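Local coordinates for FixK2 protein (Bradyrhizobium japonicum, PDB 4I2O), which binds DNA as a transcription factor of the CRP/FNR superfamily and probably regulates genes connected with nitrogen fixation, at a contact of chain A with DNA and the interface of chains A and B. Sequence-based numbering; all coordinates share one arbitrary frame. Chains: chain A/B, FixK2 protein.

Contact 1: a contact of chain A with DNA. Residues chain A 184, 215-217. With nucleotides of chain C; nucleotides of chain D.
A:Arg184 and A:Arg217 of the Crp-like helix-turn-helix domain take hold of successive phosphates of DNA chain C, their guanidinium groups pointing away from each other along the strand. A:Arg184 opens helix 184-191, and its backbone N meets OP2 of the DA7 phosphate at 2.9 Å, nearly straight (173° at the hydrogen). Its side chain bends at chi2 (-64°), laying CG against the DA7 backbone and carrying the guanidinium on to DT8. There it grips side-on: NE gives a salt bridge to phosphate oxygen OP2 of DT8 (2.9 Å), while NH2 bonds to OP1 of the same phosphate (3.1 Å). The adjoining edge, NH1 and NH2, points end-on at the carbonyl O of A:Ala216, which accepts from both, from one face of its plane (2.8 Å from NH2), and this would help to fix the rotation of the guanidinium. An alanine here removes the guanidinium, and would probably leave the DT8 phosphate without its charged mate and let the A:Ala216 loop shift. The methyl of A:Ala216 rests on C5' of the DA7 sugar. A:Arg217 is extended from CG to NE, and NE reaches OP1 of DA7 in the guanidinium plane at 2.8 Å. Its backbone N reaches the other strand through water 1, which lies 3.0 Å from phosphate oxygen OP2 of DC28.

Contact 2: a contact of chain A with DNA. Residues chain A 192-194, 196-197. With nucleotides of chain D.
With chi1 at 59°, A:Thr194 holds its hydroxyl OG1 between the backbone N and the carbonyl carbon, while A:Thr197 has OG1 anti to its carbonyl carbon (chi1 -70°); the two hydroxyls thereby converge on one phosphate oxygen, OP2 of DA19 in chain D. A:Thr197 stands in helix 195-207, the recognition helix of the helix-turn-helix, and A:Thr194 lies in the loop just before it. OP2 accepts from A:Thr197 OG1 at 2.6 Å, from A:Thr194 OG1 at 2.9 Å and from the backbone N of A:Thr194, the last almost straight (170° at the hydrogen). Three donors thus grip a single oxygen. A:Thr194 OG1 also takes bonds from the hydroxyl and the backbone N of A:Thr197, the latter 3.2 Å away, capping the N-terminus of helix 195-207; the helix dipole may add to the attraction for the phosphate. The methyl CG2 of A:Thr194 packs along the DA19 sugar at C2'. A:Glu196, bent at chi2, lays its carboxylate against the methyl C7 of the DT20 base, a van der Waals contact in the major groove. On the far side of the phosphate, water 3 joins the carbonyl O of A:Gly192 to OP1 of DA19, lying 2.7 Å from that oxygen.

Contact 3: the interface of chains A and B. Residues chain A 81, 149, 152-153, 192; chain B 81, 149, 152-153, 192.
Helix 128-154 of chain A meets its twin in chain B near their C-terminal ends, with strand 80-86 and the loop at residue 192 of each chain flanking the pair. A:Leu152 and B:Leu152 touch across the two-fold axis through their CB atoms, 3.7 Å apart. Each leucine has CG anti to its carbonyl carbon (chi1 -59° in chain A), and its CD1 branch reaches the partner's methionine: CD1 of A:Leu152 lies 3.7 Å from CB of B:Met149, the side chains crossing obliquely. The methionines meet over their CG atoms, 3.7 Å between A:Met149 CG and B:Met149 CG, at about a right angle; each methionine side chain then bends at chi3. Beside this apolar core, the CD2 branch of A:Leu152 approaches CA of B:Gly153, and the amide oxygen OE1 of A:Gln81 sits over the same CA at 3.2 Å. No direct polar bond crosses this patch. Water instead joins the helix ends: water 4 and water 5 each lie between the carbonyl oxygens of A:Leu152 and B:Leu152, with 2.8 Å from water 5 to B:Leu152 O. Water 6 links A:Gly153 O to B:Gly192 O, lying 2.9 Å from the latter. As in CRP/FNR dimers, this helix pairing holds the two subunits together and is likely to set the spacing of their DNA-binding domains.

Contact 1: a contact of chain A with DNA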
ATOM      1  N   ARG A 184      17.332  12.664   6.438  1.00 19.23           N
ATOM      2  CA  ARG A 184      17.179  12.587   4.997  1.00 15.99           C
ATOM      3  C   ARG A 184      17.113  11.118   4.546  1.00 15.40           C
ATOM      4  O   ARG A 184      16.458  10.749   3.532  1.00 19.04           O
ATOM      5  CB  ARG A 184      18.393  13.347   4.317  1.00 17.71           C
ATOM      6  CG  ARG A 184      18.418  14.909   4.621  1.00 21.56           C
ATOM      7  CD  ARG A 184      17.174  15.622   4.014  1.00 21.62           C
ATOM      8  NE  ARG A 184      17.380  17.093   3.959  1.00 20.02           N
ATOM      9  CZ  ARG A 184      16.739  17.995   4.711  1.00 20.53           C
ATOM     10  NH1 ARG A 184      15.835  17.645   5.666  1.00 20.98           N
ATOM     11  NH2 ARG A 184      17.016  19.276   4.500  1.00 23.14           N
ATOM     12  N   GLY A 215      17.767  25.844   9.293  1.00 37.44           N
ATOM     13  CA  GLY A 215      18.383  24.577   9.628  1.00 32.25           C
ATOM     14  C   GLY A 215      17.699  23.520   8.744  1.00 32.23           C
ATOM     15  O   GLY A 215      16.594  23.720   8.251  1.00 29.03           O
ATOM     16  N   ALA A 216      18.347  22.377   8.579  1.00 28.14           N
ATOM     17  CA  ALA A 216      17.904  21.381   7.570  1.00 22.16           C
ATOM     18  C   ALA A 216      16.519  20.819   7.780  1.00 23.50           C
ATOM     19  O   ALA A 216      15.830  20.420   6.801  1.00 22.99           O
ATOM     20  CB  ALA A 216      18.929  20.218   7.509  1.00 26.16           C
ATOM     21  N   ARG A 217      16.119  20.642   9.030  1.00 25.11           N
ATOM     22  CA  ARG A 217      14.835  19.961   9.264  1.00 24.15           C
ATOM     23  C   ARG A 217      13.757  20.937   9.707  1.00 32.93           C
ATOM     24  O   ARG A 217      12.687  20.502  10.120  1.00 33.69           O
ATOM     25  CB  ARG A 217      14.986  18.905  10.372  1.00 29.79           C
ATOM     26  CG  ARG A 217      15.990  17.806  10.046  1.00 29.37           C
ATOM     27  CD  ARG A 217      16.044  16.750  11.140  1.00 32.22           C
ATOM     28  NE  ARG A 217      17.150  15.795  10.944  1.00 40.05           N
ATOM     29  CZ  ARG A 217      17.395  14.760  11.757  1.00 44.91           C
ATOM     30  NH1 ARG A 217      16.633  14.574  12.829  1.00 48.37           N
ATOM     31  NH2 ARG A 217      18.417  13.913  11.529  1.00 36.40           N
TER
ATOM     32  P    DA C   6      23.272  10.707  12.184  1.00 71.99           P
ATOM     33  OP1  DA C   6      22.051  10.569  13.034  1.00 68.30           O
ATOM     34  OP2  DA C   6      23.760   9.656  11.249  1.00 68.59           O
ATOM     35  O5'  DA C   6      23.125  11.986  11.201  1.00 46.53           O
ATOM     36  C5'  DA C   6      22.762  13.216  11.872  1.00 41.92           C
ATOM     37  C4'  DA C   6      22.578  14.267  10.827  1.00 44.35           C
ATOM     38  O4'  DA C   6      23.873  14.822  10.461  1.00 42.80           O
ATOM     39  C3'  DA C   6      21.887  13.776   9.544  1.00 34.42           C
ATOM     40  O3'  DA C   6      20.912  14.775   9.428  1.00 31.97           O
ATOM     41  C2'  DA C   6      22.966  13.890   8.470  1.00 32.52           C
ATOM     42  C1'  DA C   6      23.955  14.910   9.082  1.00 42.36           C
ATOM     43  N9   DA C   6      25.350  14.649   8.744  1.00 47.35           N
ATOM     44  C8   DA C   6      26.044  13.471   8.839  1.00 54.59           C
ATOM     45  N7   DA C   6      27.302  13.572   8.467  1.00 59.49           N
ATOM     46  C5   DA C   6      27.423  14.912   8.104  1.00 55.58           C
ATOM     47  C6   DA C   6      28.503  15.666   7.598  1.00 55.63           C
ATOM     48  N6   DA C   6      29.703  15.109   7.399  1.00 55.87           N
ATOM     49  N1   DA C   6      28.301  16.986   7.318  1.00 55.54           N
ATOM     50  C2   DA C   6      27.064  17.479   7.546  1.00 56.29           C
ATOM     51  N3   DA C   6      25.963  16.865   8.021  1.00 39.61           N
ATOM     52  C4   DA C   6      26.223  15.581   8.266  1.00 47.95           C
ATOM     53  P    DA C   7      19.912  14.860   8.153  1.00 27.86           P
ATOM     54  OP1  DA C   7      18.668  15.477   8.663  1.00 29.71           O
ATOM     55  OP2  DA C   7      19.877  13.519   7.462  1.00 26.38           O
ATOM     56  O5'  DA C   7      20.650  15.821   7.138  1.00 26.98           O
ATOM     57  C5'  DA C   7      20.946  17.248   7.557  1.00 28.61           C
ATOM     58  C4'  DA C   7      21.720  17.879   6.391  1.00 27.68           C
ATOM     59  O4'  DA C   7      23.061  17.331   6.391  1.00 29.37           O
ATOM     60  C3'  DA C   7      21.120  17.629   5.021  1.00 29.44           C
ATOM     61  O3'  DA C   7      20.738  18.979   4.590  1.00 24.92           O
ATOM     62  C2'  DA C   7      22.283  17.031   4.166  1.00 26.26           C
ATOM     63  C1'  DA C   7      23.508  17.386   5.053  1.00 27.71           C
ATOM     64  N9   DA C   7      24.542  16.355   4.970  1.00 37.40           N
ATOM     65  C8   DA C   7      24.432  15.021   5.275  1.00 34.55           C
ATOM     66  N7   DA C   7      25.546  14.325   5.119  1.00 44.83           N
ATOM     67  C5   DA C   7      26.486  15.291   4.719  1.00 40.96           C
ATOM     68  C6   DA C   7      27.836  15.191   4.384  1.00 47.36           C
ATOM     69  N6   DA C   7      28.448  13.997   4.470  1.00 47.36           N
ATOM     70  N1   DA C   7      28.515  16.347   4.024  1.00 54.08           N
ATOM     71  C2   DA C   7      27.758  17.477   3.983  1.00 53.25           C
ATOM     72  N3   DA C   7      26.426  17.651   4.266  1.00 32.32           N
ATOM     73  C4   DA C   7      25.881  16.530   4.631  1.00 35.62           C
ATOM     74  P    DT C   8      20.195  19.230   3.052  1.00 24.53           P
ATOM     75  OP1  DT C   8      19.445  20.561   3.126  1.00 27.87           O
ATOM     76  OP2  DT C   8      19.740  17.954   2.507  1.00 21.89           O
ATOM     77  O5'  DT C   8      21.573  19.597   2.205  1.00 27.03           O
ATOM     78  C5'  DT C   8      22.251  20.754   2.689  1.00 30.66           C
ATOM     79  C4'  DT C   8      23.527  20.878   1.878  1.00 34.53           C
ATOM     80  O4'  DT C   8      24.371  19.718   2.069  1.00 29.16           O
ATOM     81  C3'  DT C   8      23.302  20.934   0.352  1.00 29.64           C
ATOM     82  O3'  DT C   8      23.966  22.116  -0.015  1.00 34.99           O
ATOM     83  C2'  DT C   8      23.995  19.746  -0.305  1.00 29.71           C
ATOM     84  C1'  DT C   8      24.981  19.399   0.782  1.00 27.21           C
ATOM     85  N1   DT C   8      25.385  17.929   0.891  1.00 28.36           N
ATOM     86  C2   DT C   8      26.725  17.542   0.774  1.00 33.05           C
ATOM     87  O2   DT C   8      27.661  18.302   0.493  1.00 32.02           O
ATOM     88  N3   DT C   8      26.990  16.225   0.979  1.00 29.01           N
ATOM     89  C4   DT C   8      26.032  15.229   1.274  1.00 28.89           C
ATOM     90  O4   DT C   8      26.413  14.075   1.483  1.00 28.43           O
ATOM     91  C5   DT C   8      24.647  15.669   1.376  1.00 28.18           C
ATOM     92  C7   DT C   8      23.548  14.657   1.684  1.00 26.93           C
ATOM     93  C6   DT C   8      24.374  16.991   1.203  1.00 24.87           C
TER
ATOM     94  P    DC D  28      20.901  22.607  12.619  1.00135.98           P
ATOM     95  OP1  DC D  28      21.159  22.214  11.202  1.00130.15           O
ATOM     96  OP2  DC D  28      19.496  22.829  13.037  1.00134.23           O
ATOM     97  O5'  DC D  28      21.522  21.520  13.619  1.00113.99           O
ATOM     98  C5'  DC D  28      21.259  21.574  15.019  1.00114.96           C
ATOM     99  C4'  DC D  28      21.349  20.178  15.615  1.00110.37           C
ATOM    100  O4'  DC D  28      22.733  19.736  15.589  1.00108.08           O
ATOM    101  C3'  DC D  28      20.972  20.090  17.082  1.00112.73           C
ATOM    102  O3'  DC D  28      20.801  18.735  17.472  1.00112.72           O
ATOM    103  C2'  DC D  28      22.244  20.659  17.688  1.00114.74           C
ATOM    104  C1'  DC D  28      23.283  19.879  16.889  1.00109.33           C
ATOM    105  N1   DC D  28      24.568  20.617  16.813  1.00105.46           N
ATOM    106  C2   DC D  28      25.780  20.038  17.228  1.00103.93           C
ATOM    107  O2   DC D  28      25.795  18.875  17.649  1.00102.61           O
ATOM    108  N3   DC D  28      26.922  20.775  17.154  1.00102.54           N
ATOM    109  C4   DC D  28      26.862  22.025  16.697  1.00100.42           C
ATOM    110  N4   DC D  28      27.979  22.738  16.615  1.00100.96           N
ATOM    111  C5   DC D  28      25.645  22.627  16.289  1.00102.22           C
ATOM    112  C6   DC D  28      24.531  21.899  16.365  1.00103.20           C
TER
HETATM  113  O   HOH W   1      17.310  21.357  11.557  1.00 33.64           O
HETATM  114  O   HOH W   2      19.008  11.757  12.702  1.00 48.49           O

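Contact 2: a contact of chain A with DNA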
ATOM      1  N   GLY A 192      11.256   5.874  -1.574  1.00 12.76           N
ATOM      2  CA  GLY A 192      11.873   4.987  -2.576  1.00 13.04           C
ATOM      3  C   GLY A 192      13.031   5.670  -3.272  1.00 18.99           C
ATOM      4  O   GLY A 192      13.329   5.380  -4.432  1.00 17.15           O
ATOM      5  N   LEU A 193      13.701   6.592  -2.570  1.00 14.58           N
ATOM      6  CA  LEU A 193      14.844   7.413  -3.154  1.00 13.65           C
ATOM      7  C   LEU A 193      16.039   7.361  -2.217  1.00 18.51           C
ATOM      8  O   LEU A 193      15.911   6.938  -1.085  1.00 17.92           O
ATOM      9  CB  LEU A 193      14.434   8.926  -3.282  1.00 14.26           C
ATOM     10  CG  LEU A 193      13.210   9.222  -4.180  1.00 14.34           C
ATOM     11  CD1 LEU A 193      12.803  10.707  -4.029  1.00 17.80           C
ATOM     12  CD2 LEU A 193      13.611   8.876  -5.660  1.00 15.63           C
ATOM     13  N   THR A 194      17.218   7.806  -2.683  1.00 15.32           N
ATOM     14  CA  THR A 194      18.392   7.999  -1.786  1.00 16.31           C
ATOM     15  C   THR A 194      18.266   9.335  -1.117  1.00 21.04           C
ATOM     16  O   THR A 194      17.575  10.264  -1.604  1.00 18.23           O
ATOM     17  CB  THR A 194      19.758   7.980  -2.587  1.00 16.60           C
ATOM     18  OG1 THR A 194      19.697   9.023  -3.556  1.00 19.24           O
ATOM     19  CG2 THR A 194      19.959   6.642  -3.308  1.00 18.21           C
ATOM     20  N   GLU A 196      20.548  11.479  -0.951  1.00 17.07           N
ATOM     21  CA  GLU A 196      21.195  12.488  -1.796  1.00 21.51           C
ATOM     22  C   GLU A 196      20.172  13.066  -2.771  1.00 20.35           C
ATOM     23  O   GLU A 196      20.126  14.262  -3.001  1.00 21.42           O
ATOM     24  CB  GLU A 196      22.333  11.868  -2.628  1.00 23.11           C
ATOM     25  CG  GLU A 196      23.542  11.479  -1.816  1.00 23.90           C
ATOM     26  CD  GLU A 196      23.603  10.002  -1.488  1.00 30.74           C
ATOM     27  OE1 GLU A 196      22.517   9.386  -1.205  1.00 24.86           O
ATOM     28  OE2 GLU A 196      24.741   9.456  -1.570  1.00 39.80           O
ATOM     29  N   THR A 197      19.396  12.195  -3.419  1.00 18.77           N
ATOM     30  CA  THR A 197      18.357  12.704  -4.298  1.00 16.12           C
ATOM     31  C   THR A 197      17.353  13.606  -3.585  1.00 17.47           C
ATOM     32  O   THR A 197      16.947  14.670  -4.103  1.00 19.09           O
ATOM     33  CB  THR A 197      17.656  11.508  -4.960  1.00 18.33           C
ATOM     34  OG1 THR A 197      18.643  10.976  -5.874  1.00 17.68           O
ATOM     35  CG2 THR A 197      16.449  12.009  -5.801  1.00 24.45           C
TER
ATOM     36  P    DA D  18      14.201  11.164 -11.341  1.00 29.30           P
ATOM     37  OP1  DA D  18      12.734  10.876 -11.048  1.00 34.52           O
ATOM     38  OP2  DA D  18      14.725  12.498 -11.270  1.00 28.43           O
ATOM     39  O5'  DA D  18      15.177  10.366 -10.364  1.00 25.54           O
ATOM     40  C5'  DA D  18      15.019   8.930 -10.400  1.00 25.53           C
ATOM     41  C4'  DA D  18      16.257   8.220  -9.876  1.00 21.80           C
ATOM     42  O4'  DA D  18      17.360   8.419 -10.851  1.00 23.56           O
ATOM     43  C3'  DA D  18      16.726   8.672  -8.479  1.00 18.26           C
ATOM     44  O3'  DA D  18      16.801   7.416  -7.772  1.00 21.21           O
ATOM     45  C2'  DA D  18      18.060   9.356  -8.848  1.00 19.42           C
ATOM     46  C1'  DA D  18      18.521   8.566 -10.055  1.00 18.32           C
ATOM     47  N9   DA D  18      19.510   9.357 -10.843  1.00 20.54           N
ATOM     48  C8   DA D  18      19.437  10.689 -11.217  1.00 24.60           C
ATOM     49  N7   DA D  18      20.469  11.068 -11.984  1.00 26.70           N
ATOM     50  C5   DA D  18      21.279   9.934 -12.045  1.00 21.57           C
ATOM     51  C6   DA D  18      22.501   9.654 -12.667  1.00 26.33           C
ATOM     52  N6   DA D  18      23.197  10.537 -13.374  1.00 27.67           N
ATOM     53  N1   DA D  18      22.967   8.390 -12.586  1.00 26.21           N
ATOM     54  C2   DA D  18      22.310   7.445 -11.913  1.00 26.59           C
ATOM     55  N3   DA D  18      21.139   7.588 -11.276  1.00 20.96           N
ATOM     56  C4   DA D  18      20.679   8.861 -11.384  1.00 22.15           C
ATOM     57  P    DA D  19      17.554   7.177  -6.378  1.00 20.40           P
ATOM     58  OP1  DA D  19      16.692   6.190  -5.650  1.00 16.04           O
ATOM     59  OP2  DA D  19      17.895   8.485  -5.728  1.00 18.89           O
ATOM     60  O5'  DA D  19      18.853   6.383  -6.799  1.00 20.86           O
ATOM     61  C5'  DA D  19      18.791   5.211  -7.604  1.00 22.02           C
ATOM     62  C4'  DA D  19      20.160   4.546  -7.577  1.00 21.96           C
ATOM     63  O4'  DA D  19      21.077   5.308  -8.436  1.00 20.77           O
ATOM     64  C3'  DA D  19      20.884   4.480  -6.221  1.00 23.78           C
ATOM     65  O3'  DA D  19      21.446   3.113  -6.201  1.00 23.62           O
ATOM     66  C2'  DA D  19      21.916   5.607  -6.232  1.00 23.61           C
ATOM     67  C1'  DA D  19      22.193   5.801  -7.736  1.00 18.52           C
ATOM     68  N9   DA D  19      22.337   7.203  -8.091  1.00 22.35           N
ATOM     69  C8   DA D  19      21.523   8.270  -7.836  1.00 21.67           C
ATOM     70  N7   DA D  19      21.947   9.444  -8.312  1.00 22.11           N
ATOM     71  C5   DA D  19      23.132   9.105  -8.937  1.00 26.08           C
ATOM     72  C6   DA D  19      24.027   9.893  -9.675  1.00 25.04           C
ATOM     73  N6   DA D  19      23.864  11.223  -9.861  1.00 25.62           N
ATOM     74  N1   DA D  19      25.124   9.273 -10.195  1.00 30.94           N
ATOM     75  C2   DA D  19      25.238   7.941 -10.004  1.00 25.33           C
ATOM     76  N3   DA D  19      24.447   7.081  -9.364  1.00 26.95           N
ATOM     77  C4   DA D  19      23.393   7.737  -8.812  1.00 20.31           C
ATOM     78  P    DT D  20      22.311   2.584  -4.982  1.00 28.60           P
ATOM     79  OP1  DT D  20      22.270   1.088  -5.063  1.00 30.50           O
ATOM     80  OP2  DT D  20      21.920   3.355  -3.751  1.00 30.37           O
ATOM     81  O5'  DT D  20      23.820   3.120  -5.261  1.00 27.61           O
ATOM     82  C5'  DT D  20      24.484   2.574  -6.480  1.00 26.20           C
ATOM     83  C4'  DT D  20      25.812   3.330  -6.583  1.00 26.55           C
ATOM     84  O4'  DT D  20      25.498   4.705  -6.739  1.00 27.19           O
ATOM     85  C3'  DT D  20      26.680   3.308  -5.361  1.00 28.27           C
ATOM     86  O3'  DT D  20      27.871   2.696  -5.856  1.00 38.11           O
ATOM     87  C2'  DT D  20      26.999   4.756  -4.946  1.00 29.32           C
ATOM     88  C1'  DT D  20      26.596   5.451  -6.244  1.00 26.78           C
ATOM     89  N1   DT D  20      26.119   6.857  -6.255  1.00 26.49           N
ATOM     90  C2   DT D  20      26.822   7.813  -6.985  1.00 28.11           C
ATOM     91  O2   DT D  20      27.845   7.582  -7.596  1.00 32.88           O
ATOM     92  N3   DT D  20      26.287   9.058  -6.987  1.00 24.85           N
ATOM     93  C4   DT D  20      25.167   9.412  -6.274  1.00 24.47           C
ATOM     94  O4   DT D  20      24.685  10.516  -6.292  1.00 20.87           O
ATOM     95  C5   DT D  20      24.474   8.407  -5.552  1.00 21.79           C
ATOM     96  C7   DT D  20      23.253   8.868  -4.759  1.00 26.36           C
ATOM     97  C6   DT D  20      24.994   7.190  -5.536  1.00 26.18           C
TER
HETATM   98  O   HOH W   3      14.736   4.964  -7.101  1.00 33.28           O

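Contact 3: the interface of chains A and B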
ATOM      1  N   GLN A  81      12.067   0.027   3.215  1.00 15.82           N
ATOM      2  CA  GLN A  81      10.960   0.839   2.756  1.00 14.75           C
ATOM      3  C   GLN A  81      10.241   1.266   4.021  1.00 18.29           C
ATOM      4  O   GLN A  81       9.748   0.402   4.799  1.00 20.38           O
ATOM      5  CB  GLN A  81      10.001   0.033   1.823  1.00 14.34           C
ATOM      6  CG  GLN A  81       8.770   0.875   1.487  1.00 19.11           C
ATOM      7  CD  GLN A  81       9.094   2.080   0.656  1.00 21.88           C
ATOM      8  OE1 GLN A  81       9.889   1.992  -0.316  1.00 22.99           O
ATOM      9  NE2 GLN A  81       8.430   3.220   0.966  1.00 18.77           N
ATOM     10  N   MET A 149       1.566   3.586  -3.035  1.00 15.62           N
ATOM     11  CA  MET A 149       2.014   2.778  -4.202  1.00 14.69           C
ATOM     12  C   MET A 149       2.115   3.543  -5.479  1.00 14.04           C
ATOM     13  O   MET A 149       3.044   3.322  -6.291  1.00 16.12           O
ATOM     14  CB  MET A 149       1.055   1.580  -4.397  1.00 13.90           C
ATOM     15  CG  MET A 149       1.170   0.547  -3.262  1.00 16.83           C
ATOM     16  SD  MET A 149       0.108  -0.923  -3.608  1.00 22.30           S
ATOM     17  CE  MET A 149      -1.539  -0.409  -3.237  1.00 30.12           C
ATOM     18  N   LEU A 152       5.347   5.478  -5.320  1.00 13.32           N
ATOM     19  CA  LEU A 152       6.545   4.639  -5.448  1.00 15.54           C
ATOM     20  C   LEU A 152       6.647   3.986  -6.830  1.00 15.57           C
ATOM     21  O   LEU A 152       7.774   3.811  -7.341  1.00 15.09           O
ATOM     22  CB  LEU A 152       6.610   3.533  -4.395  1.00 14.45           C
ATOM     23  CG  LEU A 152       6.616   4.054  -2.926  1.00 10.61           C
ATOM     24  CD1 LEU A 152       6.331   2.874  -1.991  1.00 15.82           C
ATOM     25  CD2 LEU A 152       8.045   4.626  -2.609  1.00 11.86           C
ATOM     26  N   GLY A 153       5.519   3.686  -7.431  1.00 16.19           N
ATOM     27  CA  GLY A 153       5.559   3.078  -8.778  1.00 14.65           C
ATOM     28  C   GLY A 153       5.723   4.085  -9.900  1.00 15.38           C
ATOM     29  O   GLY A 153       6.318   3.769 -10.961  1.00 17.27           O
ATOM     30  N   GLY A 192      11.256   5.874  -1.574  1.00 12.76           N
ATOM     31  CA  GLY A 192      11.873   4.987  -2.576  1.00 13.04           C
ATOM     32  C   GLY A 192      13.031   5.670  -3.272  1.00 18.99           C
ATOM     33  O   GLY A 192      13.329   5.380  -4.432  1.00 17.15           O
TER
ATOM     34  N   GLN B  81      -0.594   3.197 -12.070  1.00 15.95           N
ATOM     35  CA  GLN B  81      -0.158   2.186 -11.126  1.00 16.51           C
ATOM     36  C   GLN B  81      -1.333   1.235 -10.954  1.00 18.93           C
ATOM     37  O   GLN B  81      -2.436   1.653 -10.509  1.00 18.37           O
ATOM     38  CB  GLN B  81       0.245   2.841  -9.765  1.00 13.44           C
ATOM     39  CG  GLN B  81       0.631   1.787  -8.729  1.00 18.37           C
ATOM     40  CD  GLN B  81       1.846   0.999  -9.126  1.00 20.42           C
ATOM     41  OE1 GLN B  81       2.866   1.593  -9.559  1.00 21.54           O
ATOM     42  NE2 GLN B  81       1.802  -0.333  -8.937  1.00 18.06           N
ATOM     43  N   MET B 149       4.283  -1.960  -1.491  1.00 15.85           N
ATOM     44  CA  MET B 149       5.156  -0.757  -1.364  1.00 17.18           C
ATOM     45  C   MET B 149       6.645  -1.096  -1.297  1.00 16.81           C
ATOM     46  O   MET B 149       7.518  -0.376  -1.845  1.00 16.75           O
ATOM     47  CB  MET B 149       4.764   0.041  -0.102  1.00 17.47           C
ATOM     48  CG  MET B 149       3.416   0.763  -0.274  1.00 19.07           C
ATOM     49  SD  MET B 149       3.037   1.794   1.164  1.00 22.03           S
ATOM     50  CE  MET B 149       2.926   0.601   2.479  1.00 29.66           C
ATOM     51  N   LEU B 152       7.778  -1.811  -4.857  1.00 15.35           N
ATOM     52  CA  LEU B 152       7.830  -0.623  -5.708  1.00 15.04           C
ATOM     53  C   LEU B 152       8.903   0.359  -5.228  1.00 15.29           C
ATOM     54  O   LEU B 152       9.539   1.048  -6.072  1.00 14.04           O
ATOM     55  CB  LEU B 152       6.493   0.115  -5.771  1.00 13.90           C
ATOM     56  CG  LEU B 152       5.315  -0.730  -6.368  1.00 11.03           C
ATOM     57  CD1 LEU B 152       4.002  -0.007  -6.027  1.00 14.96           C
ATOM     58  CD2 LEU B 152       5.516  -0.808  -7.869  1.00 13.14           C
ATOM     59  N   GLY B 153       9.156   0.398  -3.924  1.00 15.87           N
ATOM     60  CA  GLY B 153      10.186   1.321  -3.465  1.00 15.69           C
ATOM     61  C   GLY B 153      11.591   0.754  -3.499  1.00 16.38           C
ATOM     62  O   GLY B 153      12.598   1.496  -3.677  1.00 17.06           O
ATOM     63  N   GLY B 192       5.553  -1.165 -11.485  1.00 13.19           N
ATOM     64  CA  GLY B 192       6.319   0.098 -11.504  1.00 13.55           C
ATOM     65  C   GLY B 192       7.399   0.025 -12.575  1.00 18.23           C
ATOM     66  O   GLY B 192       8.433   0.673 -12.463  1.00 18.59           O
TER
HETATM   67  O   HOH W   4       9.180   2.048  -9.146  1.00 18.09           O
HETATM   68  O   HOH W   5      10.851   3.536  -6.404  1.00 18.12           O
HETATM   69  O   HOH W   6       9.051   3.267 -11.385  1.00 30.79           O

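The C-alpha centres of contact 1 and contact 2 lie about 15 Å apart on one DNA-binding domain, and the two clasp opposite strands of the duplex, chiefly chain C in contact 1 and chain D in contact 2. Helix 184-191 of contact 1 leads into the loop and recognition helix of contact 2. The C-alpha centre of contact 3 is about 13 Å from that of contact 2 and about 24 Å from that of contact 1. A:Gly192 belongs to both contact 2 and contact 3, facing a phosphate by way of water and the partner's helix end at once. Dimer geometry and DNA seating are therefore probably coupled through this loop.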